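Long-range contacts in glycoside Hydrolase (Bacteroides uniformis, PDB 5T99), which probably hydrolyses beta-galactosidic linkages at the ends of agarose-derived oligosaccharides, as a family 2 glycoside hydrolase that binds galacto-isofagomine in its pocket: residues P183-Y188 against I400-N405; V201-T206 against I219-I224; K269-I274 against T283-F288. All coordinates share one frame; numbering follows the deposited sequence.

Interaction 1: residues P183-Y188 against I400-N405; sequences PEHGVY and IMRDRN. With EDO (1,2-ethanediol), chain J; EDO (1,2-ethanediol), chain K.
Arg404 lays its guanidinium flat on the ring of Tyr188, with planes 2° apart and CZ 3.7 Å from the ring centroid, a cation-pi stack continued by CH-pi contact from Arg404 CD. The sulfur of Met401 lies over the opposite guanidinium face, so the group is sandwiched. Beside the stack, Asn405 ND2 donates to Val187 O at 2.9 Å, the donor tilted from the carbonyl plane, while Asn405 OD1 sits at the tyrosine edge and accepts from the backbone N of Val189. His185 rests one ring face on the helix end, where Arg402 CA makes a CH-pi contact 4.0 Å from its centroid; CG of Glu184 lies over the other face. Two waters in the guanidinium plane help to fix its rotation: one joins Arg404 NH2 (3.0 Å) to His185 O (2.6 Å), the other accepts from Arg404 NE and lies 2.7 Å from Met401 O. With CG anti to the backbone N (chi1 173°), Tyr188 reaches over to Asp442, to which its hydroxyl is hydrogen-bonded. A type II turn from Pro183 to Gly186 carries His185 into place. The arrangement is an interdomain joint of family 2 glycosidases, docking a beta-sandwich strand on the C-terminal end of a TIM-barrel helix.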
loop_
_atom_site.group_PDB
_atom_site.type_symbol
_atom_site.label_atom_id
_atom_site.label_comp_id
_atom_site.label_asym_id
_atom_site.label_seq_id
_atom_site.Cartn_x
_atom_site.Cartn_y
_atom_site.Cartn_z
ATOM N N PRO A 183 1.688 24.876 -12.418
ATOM C CA PRO A 183 1.099 24.704 -11.074
ATOM C C PRO A 183 0.918 23.241 -10.729
ATOM O O PRO A 183 1.303 22.384 -11.536
ATOM C CB PRO A 183 -0.248 25.408 -11.188
ATOM C CG PRO A 183 -0.620 25.230 -12.622
ATOM C CD PRO A 183 0.660 25.239 -13.408
ATOM N N GLU A 184 0.359 22.935 -9.555
ATOM C CA GLU A 184 0.393 21.541 -9.086
ATOM C C GLU A 184 -0.440 20.639 -9.981
ATOM O O GLU A 184 -1.455 21.062 -10.519
ATOM C CB GLU A 184 0.022 21.364 -7.603
ATOM C CG GLU A 184 -1.372 21.801 -7.193
ATOM C CD GLU A 184 -1.860 21.151 -5.890
ATOM O OE1 GLU A 184 -1.112 20.367 -5.228
ATOM O OE2 GLU A 184 -3.014 21.439 -5.526
ATOM N N HIS A 185 0.039 19.413 -10.154
ATOM C CA HIS A 185 -0.575 18.439 -11.056
ATOM C C HIS A 185 -0.762 18.984 -12.471
ATOM O O HIS A 185 -1.725 18.649 -13.146
ATOM C CB HIS A 185 -1.903 17.966 -10.469
ATOM C CG HIS A 185 -1.816 17.634 -9.012
ATOM N ND1 HIS A 185 -2.804 17.966 -8.108
ATOM C CD2 HIS A 185 -0.839 17.024 -8.298
ATOM C CE1 HIS A 185 -2.451 17.544 -6.907
ATOM N NE2 HIS A 185 -1.259 16.980 -6.994
ATOM N N GLY A 186 0.196 19.788 -12.922
ATOM C CA GLY A 186 0.048 20.573 -14.140
ATOM C C GLY A 186 0.441 19.931 -15.461
ATOM O O GLY A 186 0.388 20.606 -16.496
ATOM N N VAL A 187 0.851 18.658 -15.435
ATOM C CA VAL A 187 1.103 17.881 -16.658
ATOM C C VAL A 187 0.320 16.569 -16.614
ATOM O O VAL A 187 0.318 15.867 -15.609
ATOM C CB VAL A 187 2.601 17.577 -16.855
ATOM C CG1 VAL A 187 2.819 16.706 -18.089
ATOM C CG2 VAL A 187 3.399 18.866 -16.958
ATOM N N TYR A 188 -0.327 16.248 -17.727
ATOM C CA TYR A 188 -1.174 15.080 -17.850
ATOM C C TYR A 188 -0.716 14.305 -19.098
ATOM O O TYR A 188 -0.897 14.778 -20.215
ATOM C CB TYR A 188 -2.636 15.557 -17.939
ATOM C CG TYR A 188 -3.699 14.521 -18.225
ATOM C CD1 TYR A 188 -3.568 13.178 -17.830
ATOM C CD2 TYR A 188 -4.885 14.899 -18.871
ATOM C CE1 TYR A 188 -4.584 12.256 -18.084
ATOM C CE2 TYR A 188 -5.900 13.987 -19.122
ATOM C CZ TYR A 188 -5.751 12.669 -18.733
ATOM O OH TYR A 188 -6.775 11.781 -19.024
ATOM N N ILE A 400 -7.593 12.284 -8.810
ATOM C CA ILE A 400 -7.387 11.964 -10.221
ATOM C C ILE A 400 -6.279 12.841 -10.823
ATOM O O ILE A 400 -5.446 12.344 -11.574
ATOM C CB ILE A 400 -8.711 12.049 -11.000
ATOM C CG1 ILE A 400 -9.634 10.917 -10.535
ATOM C CG2 ILE A 400 -8.476 11.961 -12.505
ATOM C CD1 ILE A 400 -11.069 11.067 -10.975
ATOM N N MET A 401 -6.249 14.117 -10.448
ATOM C CA MET A 401 -5.197 15.031 -10.896
ATOM C C MET A 401 -3.807 14.580 -10.410
ATOM O O MET A 401 -2.826 14.646 -11.161
ATOM C CB MET A 401 -5.473 16.457 -10.404
ATOM C CG MET A 401 -6.725 17.111 -10.967
ATOM S SD MET A 401 -6.558 17.530 -12.695
ATOM C CE MET A 401 -5.656 19.075 -12.513
ATOM N N ARG A 402 -3.747 14.101 -9.168
ATOM C CA ARG A 402 -2.512 13.592 -8.571
ATOM C C ARG A 402 -2.031 12.311 -9.245
ATOM O O ARG A 402 -0.833 12.178 -9.512
ATOM C CB ARG A 402 -2.726 13.316 -7.068
ATOM C CG ARG A 402 -1.468 13.061 -6.242
ATOM C CD ARG A 402 -1.777 12.568 -4.824
ATOM N NE ARG A 402 -2.242 11.186 -4.829
ATOM C CZ ARG A 402 -2.302 10.373 -3.771
ATOM N NH1 ARG A 402 -1.932 10.774 -2.545
ATOM N NH2 ARG A 402 -2.731 9.126 -3.945
ATOM N N ASP A 403 -2.952 11.380 -9.513
ATOM C CA ASP A 403 -2.567 10.011 -9.890
ATOM C C ASP A 403 -2.763 9.599 -11.358
ATOM O O ASP A 403 -2.386 8.491 -11.719
ATOM C CB ASP A 403 -3.294 8.991 -8.996
ATOM C CG ASP A 403 -2.914 9.111 -7.540
ATOM O OD1 ASP A 403 -1.971 9.879 -7.234
ATOM O OD2 ASP A 403 -3.567 8.439 -6.700
ATOM N N ARG A 404 -3.308 10.474 -12.202
ATOM C CA ARG A 404 -3.657 10.082 -13.574
ATOM C C ARG A 404 -2.473 9.900 -14.538
ATOM O O ARG A 404 -2.694 9.639 -15.717
ATOM C CB ARG A 404 -4.665 11.055 -14.186
ATOM C CG ARG A 404 -4.154 12.479 -14.389
ATOM C CD ARG A 404 -5.307 13.355 -14.804
ATOM N NE ARG A 404 -4.933 14.740 -15.014
ATOM C CZ ARG A 404 -5.715 15.653 -15.592
ATOM N NH1 ARG A 404 -6.936 15.335 -16.033
ATOM N NH2 ARG A 404 -5.277 16.907 -15.737
ATOM N N ASN A 405 -1.246 10.069 -14.052
ATOM C CA ASN A 405 -0.048 9.710 -14.809
ATOM C C ASN A 405 0.596 8.387 -14.413
ATOM O O ASN A 405 1.460 7.904 -15.146
ATOM C CB ASN A 405 0.980 10.827 -14.708
ATOM C CG ASN A 405 0.432 12.136 -15.206
ATOM O OD1 ASN A 405 -0.167 12.179 -16.282
ATOM N ND2 ASN A 405 0.610 13.213 -14.433
HETATM C C1 EDO J . -0.718 7.005 -18.311
HETATM O O1 EDO J . -1.431 8.219 -17.959
HETATM C C2 EDO J . 0.769 7.249 -18.595
HETATM O O2 EDO J . 1.634 6.573 -17.657
HETATM C C1 EDO K . -7.889 18.839 -18.500
HETATM O O1 EDO K . -8.362 19.390 -19.738
HETATM C C2 EDO K . -8.819 17.765 -17.947
HETATM O O2 EDO K . -9.036 17.955 -16.542
HETATM O O HOH W 1 -2.680 18.387 -15.550
HETATM O O HOH W 2 -2.441 15.497 -13.702
#

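Interaction 2: residues V201-T206 against I219-I224; sequences VQIETT and IRHSII. With EDO (1,2-ethanediol), chain K.
An imidazole ring is wedged into the interior of a beta sandwich: His221, buried between two sheets, takes Ile203 over one face and its own strand's Ile219 CG2 over the other. Ile203 CG2 makes the CH-pi contact, 3.8 Å from the ring centroid, and its CD1 lies farther round the same face near CG of the histidine. Thr205 OG1 comes up in the ring plane at the edge, 3.1 Å from His221 NE2. At the other end of the imidazole, ND1 is hydrogen-bonded to Thr272 OG1 on the adjacent strand, which ties down the ring's rotation. The first torsion of His221 (chi1 -64°) sets CG anti to the carbonyl carbon, and the ring reaches across to the facing strand. On one flank Thr205 and Ile219 meet tip to tip, Ile219 CD1 standing 4.0 Å from Thr205 CB; on the other, Val201 CG1 touches Ile223 CD1 at 4.3 Å. The strand axes pass 10.1 Å apart at 137°, so side chains rather than backbones bridge the gap. Alternate residues of each strand point inward, the usual face-to-face packing of an immunoglobulin-like beta sandwich, here in the family 2 domain that precedes the barrel.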
loop_
_atom_site.group_PDB
_atom_site.type_symbol
_atom_site.label_atom_id
_atom_site.label_comp_id
_atom_site.label_asym_id
_atom_site.label_seq_id
_atom_site.Cartn_x
_atom_site.Cartn_y
_atom_site.Cartn_z
ATOM N N VAL A 201 2.738 9.437 -27.416
ATOM C CA VAL A 201 2.666 10.037 -26.088
ATOM C C VAL A 201 2.042 11.413 -26.240
ATOM O O VAL A 201 2.608 12.278 -26.895
ATOM C CB VAL A 201 4.062 10.186 -25.471
ATOM C CG1 VAL A 201 3.986 10.919 -24.139
ATOM C CG2 VAL A 201 4.727 8.818 -25.298
ATOM N N GLN A 202 0.873 11.599 -25.639
ATOM C CA GLN A 202 0.132 12.844 -25.700
ATOM C C GLN A 202 0.316 13.539 -24.360
ATOM O O GLN A 202 0.223 12.900 -23.314
ATOM C CB GLN A 202 -1.354 12.548 -25.982
ATOM C CG GLN A 202 -2.282 13.761 -25.971
ATOM C CD GLN A 202 -3.740 13.390 -26.189
ATOM O OE1 GLN A 202 -4.596 13.601 -25.322
ATOM N NE2 GLN A 202 -4.031 12.850 -27.343
ATOM N N ILE A 203 0.588 14.842 -24.391
ATOM C CA ILE A 203 0.947 15.600 -23.180
ATOM C C ILE A 203 0.185 16.914 -23.115
ATOM O O ILE A 203 0.287 17.739 -24.028
ATOM C CB ILE A 203 2.457 15.897 -23.113
ATOM C CG1 ILE A 203 3.270 14.588 -23.155
ATOM C CG2 ILE A 203 2.787 16.698 -21.849
ATOM C CD1 ILE A 203 4.749 14.789 -23.419
ATOM N N GLU A 204 -0.570 17.096 -22.031
ATOM C CA GLU A 204 -1.243 18.353 -21.741
ATOM C C GLU A 204 -0.441 19.126 -20.711
ATOM O O GLU A 204 -0.212 18.624 -19.620
ATOM C CB GLU A 204 -2.655 18.129 -21.201
ATOM C CG GLU A 204 -3.467 19.416 -21.078
ATOM C CD GLU A 204 -4.693 19.236 -20.213
ATOM O OE1 GLU A 204 -5.784 19.069 -20.777
ATOM O OE2 GLU A 204 -4.551 19.240 -18.978
ATOM N N THR A 205 -0.047 20.348 -21.062
ATOM C CA THR A 205 0.716 21.216 -20.172
ATOM C C THR A 205 -0.185 22.366 -19.701
ATOM O O THR A 205 -0.854 22.997 -20.509
ATOM C CB THR A 205 1.965 21.790 -20.882
ATOM O OG1 THR A 205 2.656 20.736 -21.555
ATOM C CG2 THR A 205 2.919 22.451 -19.902
ATOM N N THR A 206 -0.172 22.621 -18.394
ATOM C CA THR A 206 -0.846 23.763 -17.782
ATOM C C THR A 206 0.228 24.755 -17.354
ATOM O O THR A 206 1.203 24.383 -16.693
ATOM C CB THR A 206 -1.673 23.326 -16.541
ATOM O OG1 THR A 206 -2.610 22.304 -16.907
ATOM C CG2 THR A 206 -2.434 24.506 -15.931
ATOM N N ILE A 219 7.442 25.560 -24.695
ATOM C CA ILE A 219 7.477 24.378 -23.849
ATOM C C ILE A 219 8.354 23.349 -24.532
ATOM O O ILE A 219 8.148 23.069 -25.706
ATOM C CB ILE A 219 6.070 23.769 -23.664
ATOM C CG1 ILE A 219 5.109 24.792 -23.044
ATOM C CG2 ILE A 219 6.125 22.511 -22.797
ATOM C CD1 ILE A 219 3.648 24.470 -23.274
ATOM N N ARG A 220 9.319 22.793 -23.796
ATOM C CA ARG A 220 10.166 21.721 -24.296
ATOM C C ARG A 220 10.025 20.479 -23.433
ATOM O O ARG A 220 10.496 20.449 -22.289
ATOM C CB ARG A 220 11.624 22.147 -24.327
ATOM C CG ARG A 220 12.514 21.160 -25.058
ATOM C CD ARG A 220 13.980 21.475 -24.850
ATOM N NE ARG A 220 14.306 22.812 -25.346
ATOM C CZ ARG A 220 15.427 23.477 -25.061
ATOM N NH1 ARG A 220 16.365 22.943 -24.281
ATOM N NH2 ARG A 220 15.608 24.695 -25.564
ATOM N N HIS A 221 9.401 19.454 -24.014
ATOM C CA HIS A 221 9.264 18.137 -23.388
ATOM C C HIS A 221 10.417 17.225 -23.780
ATOM O O HIS A 221 10.506 16.831 -24.943
ATOM C CB HIS A 221 7.966 17.467 -23.831
ATOM C CG HIS A 221 6.736 18.193 -23.407
ATOM N ND1 HIS A 221 6.456 18.467 -22.086
ATOM C CD2 HIS A 221 5.694 18.674 -24.125
ATOM C CE1 HIS A 221 5.304 19.107 -22.009
ATOM N NE2 HIS A 221 4.819 19.244 -23.234
ATOM N N SER A 222 11.266 16.878 -22.813
ATOM C CA SER A 222 12.302 15.858 -22.996
ATOM C C SER A 222 11.867 14.521 -22.371
ATOM O O SER A 222 11.646 14.434 -21.150
ATOM C CB SER A 222 13.625 16.319 -22.384
ATOM O OG SER A 222 14.082 17.491 -23.024
ATOM N N ILE A 223 11.741 13.499 -23.221
ATOM C CA ILE A 223 11.376 12.157 -22.797
ATOM C C ILE A 223 12.647 11.370 -22.590
ATOM O O ILE A 223 13.419 11.169 -23.522
ATOM C CB ILE A 223 10.449 11.462 -23.803
ATOM C CG1 ILE A 223 9.103 12.195 -23.803
ATOM C CG2 ILE A 223 10.251 9.999 -23.422
ATOM C CD1 ILE A 223 8.146 11.760 -24.882
ATOM N N ILE A 224 12.845 10.918 -21.356
ATOM C CA ILE A 224 14.121 10.369 -20.917
ATOM C C ILE A 224 13.916 8.901 -20.564
ATOM O O ILE A 224 12.967 8.542 -19.852
ATOM C CB ILE A 224 14.652 11.152 -19.705
ATOM C CG1 ILE A 224 14.871 12.630 -20.074
ATOM C CG2 ILE A 224 15.927 10.520 -19.155
ATOM C CD1 ILE A 224 15.066 13.523 -18.860
HETATM C C1 EDO K . -7.889 18.839 -18.500
HETATM O O1 EDO K . -8.362 19.390 -19.738
HETATM C C2 EDO K . -8.819 17.765 -17.947
HETATM O O2 EDO K . -9.036 17.955 -16.542
#

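Interaction 3: residues K269-I274 against T283-F288; sequences KLKTEI and TYFTDF
The two strands of a beta hairpin, 268-276 and 279-288, pair here at the edge of a four-stranded antiparallel sheet in the beta-sandwich domain. Leu270 and Thr286 form one hydrogen-bonded pair, Leu270 N to Thr286 O at 2.8 Å and Thr286 N to Leu270 O at 2.9 Å; Thr272 and Tyr284 form the next in the same way. Between them, Phe285 CA also directs its hydrogen at Leu270 O, 3.2 Å away. On the face bearing Lys269, Lys271 and Phe285, the aromatic ring lies alongside the Lys271 chain, Phe285 CE1 3.6 Å from Lys271 CB, and Lys269 CD approaches CD1 of the same ring from the other lysine. A first torsion of -70° places Phe285 CG beside its backbone N and brings the ring toward these two chains. With an alanine in place of Phe285, the methylenes of Lys269 and Lys271 would probably lose their shared hydrophobic partner and the two chains would be freer to move. Glu273 and Thr283 are joined by a water that donates to Glu273 OE2 and Thr283 OG1, the latter also bound to Ser23 O. On the opposite face, a second water contacts Thr272 OG1, Thr286 OG1 and Tyr284 O. At the end of the pairing Phe288 turns its ring edge to Leu270 CB, 3.9 Å from CE2. Backbone bonds thus set the register, while the lysine-bearing face relies on aliphatic contact with an aromatic ring and, on the face of Thr272 and Thr286, a shared water meets both buried hydroxyls.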
loop_
_atom_site.group_PDB
_atom_site.type_symbol
_atom_site.label_atom_id
_atom_site.label_comp_id
_atom_site.label_asym_id
_atom_site.label_seq_id
_atom_site.Cartn_x
_atom_site.Cartn_y
_atom_site.Cartn_z
ATOM N N LYS A 269 10.850 8.987 -18.009
ATOM C CA LYS A 269 10.800 10.248 -17.274
ATOM C C LYS A 269 10.598 11.417 -18.256
ATOM O O LYS A 269 11.341 11.547 -19.234
ATOM C CB LYS A 269 12.089 10.433 -16.480
ATOM C CG LYS A 269 12.154 11.695 -15.624
ATOM C CD LYS A 269 13.453 11.776 -14.821
ATOM C CE LYS A 269 13.432 10.830 -13.621
ATOM N NZ LYS A 269 14.725 10.858 -12.865
ATOM N N LEU A 270 9.591 12.249 -17.984
ATOM C CA LEU A 270 9.305 13.449 -18.773
ATOM C C LEU A 270 9.848 14.674 -18.057
ATOM O O LEU A 270 9.416 14.967 -16.947
ATOM C CB LEU A 270 7.794 13.624 -18.963
ATOM C CG LEU A 270 7.306 14.955 -19.548
ATOM C CD1 LEU A 270 7.832 15.129 -20.972
ATOM C CD2 LEU A 270 5.789 15.047 -19.502
ATOM N N LYS A 271 10.762 15.394 -18.703
ATOM C CA LYS A 271 11.226 16.695 -18.218
ATOM C C LYS A 271 10.554 17.760 -19.064
ATOM O O LYS A 271 10.737 17.793 -20.281
ATOM C CB LYS A 271 12.742 16.769 -18.354
ATOM C CG LYS A 271 13.440 18.080 -17.957
ATOM C CD LYS A 271 14.830 18.130 -18.613
ATOM C CE LYS A 271 15.922 18.610 -17.679
ATOM N NZ LYS A 271 17.280 18.240 -18.187
ATOM N N THR A 272 9.770 18.619 -18.429
ATOM C CA THR A 272 9.070 19.703 -19.122
ATOM C C THR A 272 9.671 21.045 -18.689
ATOM O O THR A 272 9.676 21.375 -17.498
ATOM C CB THR A 272 7.543 19.668 -18.836
ATOM O OG1 THR A 272 6.991 18.445 -19.333
ATOM C CG2 THR A 272 6.817 20.841 -19.498
ATOM N N GLU A 273 10.161 21.808 -19.664
ATOM C CA GLU A 273 10.808 23.102 -19.433
ATOM C C GLU A 273 9.936 24.183 -20.051
ATOM O O GLU A 273 9.453 24.019 -21.177
ATOM C CB GLU A 273 12.217 23.109 -20.043
ATOM C CG GLU A 273 13.214 22.296 -19.217
ATOM C CD GLU A 273 14.506 21.933 -19.943
ATOM O OE1 GLU A 273 14.526 21.847 -21.188
ATOM O OE2 GLU A 273 15.519 21.693 -19.255
ATOM N N ILE A 274 9.693 25.255 -19.300
ATOM C CA ILE A 274 8.959 26.414 -19.798
ATOM C C ILE A 274 9.948 27.533 -20.120
ATOM O O ILE A 274 10.873 27.783 -19.332
ATOM C CB ILE A 274 7.947 26.916 -18.751
ATOM C CG1 ILE A 274 7.026 25.770 -18.304
ATOM C CG2 ILE A 274 7.146 28.099 -19.290
ATOM C CD1 ILE A 274 6.229 25.130 -19.419
ATOM N N THR A 283 11.053 24.093 -14.593
ATOM C CA THR A 283 11.366 22.722 -14.964
ATOM C C THR A 283 10.483 21.843 -14.114
ATOM O O THR A 283 10.415 22.035 -12.906
ATOM C CB THR A 283 12.842 22.367 -14.700
ATOM O OG1 THR A 283 13.698 23.218 -15.475
ATOM C CG2 THR A 283 13.133 20.915 -15.075
ATOM N N TYR A 284 9.827 20.868 -14.742
ATOM C CA TYR A 284 8.805 20.051 -14.085
ATOM C C TYR A 284 8.889 18.623 -14.604
ATOM O O TYR A 284 8.776 18.390 -15.812
ATOM C CB TYR A 284 7.432 20.635 -14.396
ATOM C CG TYR A 284 6.255 20.049 -13.641
ATOM C CD1 TYR A 284 5.787 20.645 -12.461
ATOM C CD2 TYR A 284 5.584 18.931 -14.119
ATOM C CE1 TYR A 284 4.686 20.138 -11.784
ATOM C CE2 TYR A 284 4.483 18.416 -13.447
ATOM C CZ TYR A 284 4.037 19.024 -12.280
ATOM O OH TYR A 284 2.950 18.511 -11.609
ATOM N N PHE A 285 9.077 17.681 -13.686
ATOM C CA PHE A 285 9.260 16.283 -14.019
ATOM C C PHE A 285 7.975 15.478 -13.783
ATOM O O PHE A 285 7.227 15.756 -12.841
ATOM C CB PHE A 285 10.410 15.704 -13.198
ATOM C CG PHE A 285 11.765 16.221 -13.602
ATOM C CD1 PHE A 285 12.482 15.611 -14.647
ATOM C CD2 PHE A 285 12.339 17.303 -12.941
ATOM C CE1 PHE A 285 13.738 16.067 -15.017
ATOM C CE2 PHE A 285 13.600 17.767 -13.309
ATOM C CZ PHE A 285 14.297 17.153 -14.352
ATOM N N THR A 286 7.731 14.502 -14.661
ATOM C CA THR A 286 6.617 13.559 -14.535
ATOM C C THR A 286 7.106 12.152 -14.919
ATOM O O THR A 286 7.669 11.950 -15.995
ATOM C CB THR A 286 5.427 13.928 -15.455
ATOM O OG1 THR A 286 5.004 15.278 -15.225
ATOM C CG2 THR A 286 4.235 12.983 -15.216
ATOM N N ASP A 287 6.886 11.178 -14.042
ATOM C CA ASP A 287 7.195 9.792 -14.370
ATOM C C ASP A 287 5.987 9.206 -15.061
ATOM O O ASP A 287 4.847 9.533 -14.700
ATOM C CB ASP A 287 7.547 9.001 -13.117
ATOM C CG ASP A 287 8.922 9.356 -12.570
ATOM O OD1 ASP A 287 9.871 9.545 -13.367
ATOM O OD2 ASP A 287 9.064 9.430 -11.341
ATOM N N PHE A 288 6.226 8.383 -16.082
ATOM C CA PHE A 288 5.134 7.742 -16.816
ATOM C C PHE A 288 5.576 6.454 -17.489
ATOM O O PHE A 288 6.771 6.214 -17.655
ATOM C CB PHE A 288 4.515 8.705 -17.842
ATOM C CG PHE A 288 5.344 8.896 -19.092
ATOM C CD1 PHE A 288 5.154 8.083 -20.200
ATOM C CD2 PHE A 288 6.311 9.893 -19.159
ATOM C CE1 PHE A 288 5.917 8.249 -21.348
ATOM C CE2 PHE A 288 7.076 10.067 -20.305
ATOM C CZ PHE A 288 6.872 9.251 -21.405
HETATM O O HOH W 3 6.536 16.994 -16.844
HETATM O O HOH W 4 15.826 22.457 -16.496
#

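Overall arrangement
Interactions 2 and 3 belong to one beta sandwich, and interaction 1 joins it to the barrel. Interaction 2 is the buried core, where side chains bridge two sheets; interaction 3 is pairing within one of those sheets and has an exposed lysine-bearing face. They share that sheet, since Ser222 N lies 2.7 Å from Lys271 O, a probable backbone hydrogen bond. Interaction 1 is partly buried and relies on a charged stack and bridging waters. Its strand 180-194 neighbours strand 198-209 of interaction 2, and Val187 meets Ile203, Leu270 and Tyr284, turning its side chain into the sandwich while its carbonyl serves the domain joint.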